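Local coordinates for oxidoreductase, short-chain dehydrogenase/reductase family (PDB 3L6E), which probably acts as a nucleotide-dependent oxidoreductase of the short-chain dehydrogenase/reductase family, possibly reducing 3-dehydrosphinganine in sphingolipid metabolism, at residues 21-25 with 26-30. Numbering follows the deposited sequence.
Sequences IGLVE and RGHQV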
loop_
_atom_site.group_PDB
_atom_site.type_symbol
_atom_site.label_atom_id
_atom_site.label_comp_id
_atom_site.label_asym_id
_atom_site.label_seq_id
_atom_site.Cartn_x
_atom_site.Cartn_y
_atom_site.Cartn_z
ATOM N N ILE A 21 17.502 0.968 -9.891
ATOM C CA ILE A 21 18.561 0.457 -9.034
ATOM C C ILE A 21 18.069 -0.696 -8.164
ATOM O O ILE A 21 18.736 -1.725 -8.057
ATOM C CB ILE A 21 19.207 1.571 -8.153
ATOM C CG1 ILE A 21 19.814 2.667 -9.037
ATOM C CG2 ILE A 21 20.250 0.956 -7.192
ATOM C CD1 ILE A 21 20.372 3.865 -8.309
ATOM N N GLY A 22 16.893 -0.519 -7.567
ATOM C CA GLY A 22 16.332 -1.479 -6.618
ATOM C C GLY A 22 15.973 -2.811 -7.231
ATOM O O GLY A 22 16.213 -3.856 -6.625
ATOM N N LEU A 23 15.382 -2.769 -8.426
ATOM C CA LEU A 23 15.021 -3.966 -9.185
ATOM C C LEU A 23 16.269 -4.694 -9.675
ATOM O O LEU A 23 16.285 -5.921 -9.774
ATOM C CB LEU A 23 14.140 -3.589 -10.389
ATOM C CG LEU A 23 12.719 -3.063 -10.152
ATOM C CD1 LEU A 23 12.252 -2.149 -11.278
ATOM C CD2 LEU A 23 11.718 -4.192 -9.927
ATOM N N VAL A 24 17.323 -3.942 -9.983
ATOM C CA VAL A 24 18.594 -4.562 -10.368
ATOM C C VAL A 24 19.205 -5.323 -9.193
ATOM O O VAL A 24 19.637 -6.482 -9.345
ATOM C CB VAL A 24 19.599 -3.544 -10.937
ATOM C CG1 VAL A 24 21.041 -4.143 -10.987
ATOM C CG2 VAL A 24 19.153 -3.093 -12.320
ATOM N N GLU A 25 19.248 -4.659 -8.037
ATOM C CA GLU A 25 19.738 -5.259 -6.790
ATOM C C GLU A 25 18.927 -6.508 -6.408
ATOM O O GLU A 25 19.462 -7.423 -5.796
ATOM C CB GLU A 25 19.722 -4.236 -5.640
ATOM C CG GLU A 25 20.769 -3.119 -5.766
ATOM C CD GLU A 25 20.738 -2.106 -4.613
ATOM O OE1 GLU A 25 19.789 -2.142 -3.796
ATOM O OE2 GLU A 25 21.666 -1.271 -4.528
ATOM N N ARG A 26 17.642 -6.537 -6.777
ATOM C CA ARG A 26 16.799 -7.716 -6.549
ATOM C C ARG A 26 16.892 -8.748 -7.704
ATOM O O ARG A 26 16.078 -9.676 -7.798
ATOM C CB ARG A 26 15.343 -7.301 -6.250
ATOM C CG ARG A 26 15.148 -6.529 -4.922
ATOM C CD ARG A 26 13.908 -5.611 -4.975
ATOM N NE ARG A 26 13.808 -4.664 -3.845
ATOM C CZ ARG A 26 12.884 -4.712 -2.884
ATOM N NH1 ARG A 26 12.873 -3.798 -1.914
ATOM N NH2 ARG A 26 11.962 -5.668 -2.884
ATOM N N GLY A 27 17.888 -8.571 -8.573
ATOM C CA GLY A 27 18.188 -9.538 -9.630
ATOM C C GLY A 27 17.472 -9.432 -10.970
ATOM O O GLY A 27 17.543 -10.372 -11.762
ATOM N N HIS A 28 16.803 -8.302 -11.242
ATOM C CA HIS A 28 16.035 -8.130 -12.492
ATOM C C HIS A 28 16.864 -7.448 -13.586
ATOM O O HIS A 28 17.822 -6.746 -13.289
ATOM C CB HIS A 28 14.793 -7.260 -12.257
ATOM C CG HIS A 28 13.679 -7.926 -11.501
ATOM N ND1 HIS A 28 13.457 -7.704 -10.157
ATOM C CD2 HIS A 28 12.671 -8.733 -11.920
ATOM C CE1 HIS A 28 12.384 -8.376 -9.774
ATOM N NE2 HIS A 28 11.886 -9.006 -10.825
ATOM N N GLN A 29 16.478 -7.647 -14.845
ATOM C CA GLN A 29 16.985 -6.859 -15.961
ATOM C C GLN A 29 16.009 -5.730 -16.241
ATOM O O GLN A 29 14.799 -5.912 -16.162
ATOM C CB GLN A 29 17.101 -7.709 -17.226
ATOM C CG GLN A 29 17.975 -8.941 -17.101
ATOM C CD GLN A 29 19.436 -8.620 -17.272
ATOM O OE1 GLN A 29 20.103 -8.177 -16.330
ATOM N NE2 GLN A 29 19.953 -8.845 -18.477
ATOM N N VAL A 30 16.517 -4.562 -16.604
ATOM C CA VAL A 30 15.625 -3.407 -16.684
ATOM C C VAL A 30 15.793 -2.638 -17.979
ATOM O O VAL A 30 16.885 -2.197 -18.282
ATOM C CB VAL A 30 15.804 -2.463 -15.457
ATOM C CG1 VAL A 30 14.860 -1.304 -15.542
ATOM C CG2 VAL A 30 15.559 -3.207 -14.175
#
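The imidazole of His28 presents its edge to the carbonyl oxygen of Leu23, which lies near the ring plane, and the flat guanidinium of Arg26 has Gly22 O at its edge, where NE, 3.8 Å from Gly22 O, is a neighbour and not a bonded donor. Both groups flank a Schellman motif that ends helix 14-25 and turns the chain into strand 29-34, within the first beta-alpha-beta unit of the Rossmann fold.

Two backbone bonds define the motif. His28 N reaches back to Leu23 O at 2.8 Å, and inside that loop Gly27 N meets Val24 O, also at 2.8 Å, the tight 5→2 turn bringing it above the carbonyl plane. Gly27 takes a positive phi of 87°, where a CB would press on the preceding carbonyl oxygen; glycine therefore suits this C-prime position. The last regular helical bond joins Arg26 N to Gly22 O at 3.0 Å.

His28 adds a weak second donor to Leu23 O, from ND1 at 3.4 Å, so backbone and ring of one residue converge on one oxygen. Its CG stands beside its own backbone N (chi1 -73°), which places the ring beside Leu23 O, edge on, with ND1 near Leu23 CD2. Arg26 lays its extended aliphatic chain alongside Gly22 O, with CG 3.3 Å from it, and its NH1 forms a salt bridge with Asp209 near the end of helix 200-210.

Beyond the turn the contact becomes apolar. Leu23, buried, packs on Ile6 and Val8 of strand 5-9, and Val24 rests on Val51. Val30, a beta-branched residue suited to a strand, inserts one methyl beside both: its CG2 is 4.1 Å from Leu23 CB and 4.0 Å from Val24 CG2.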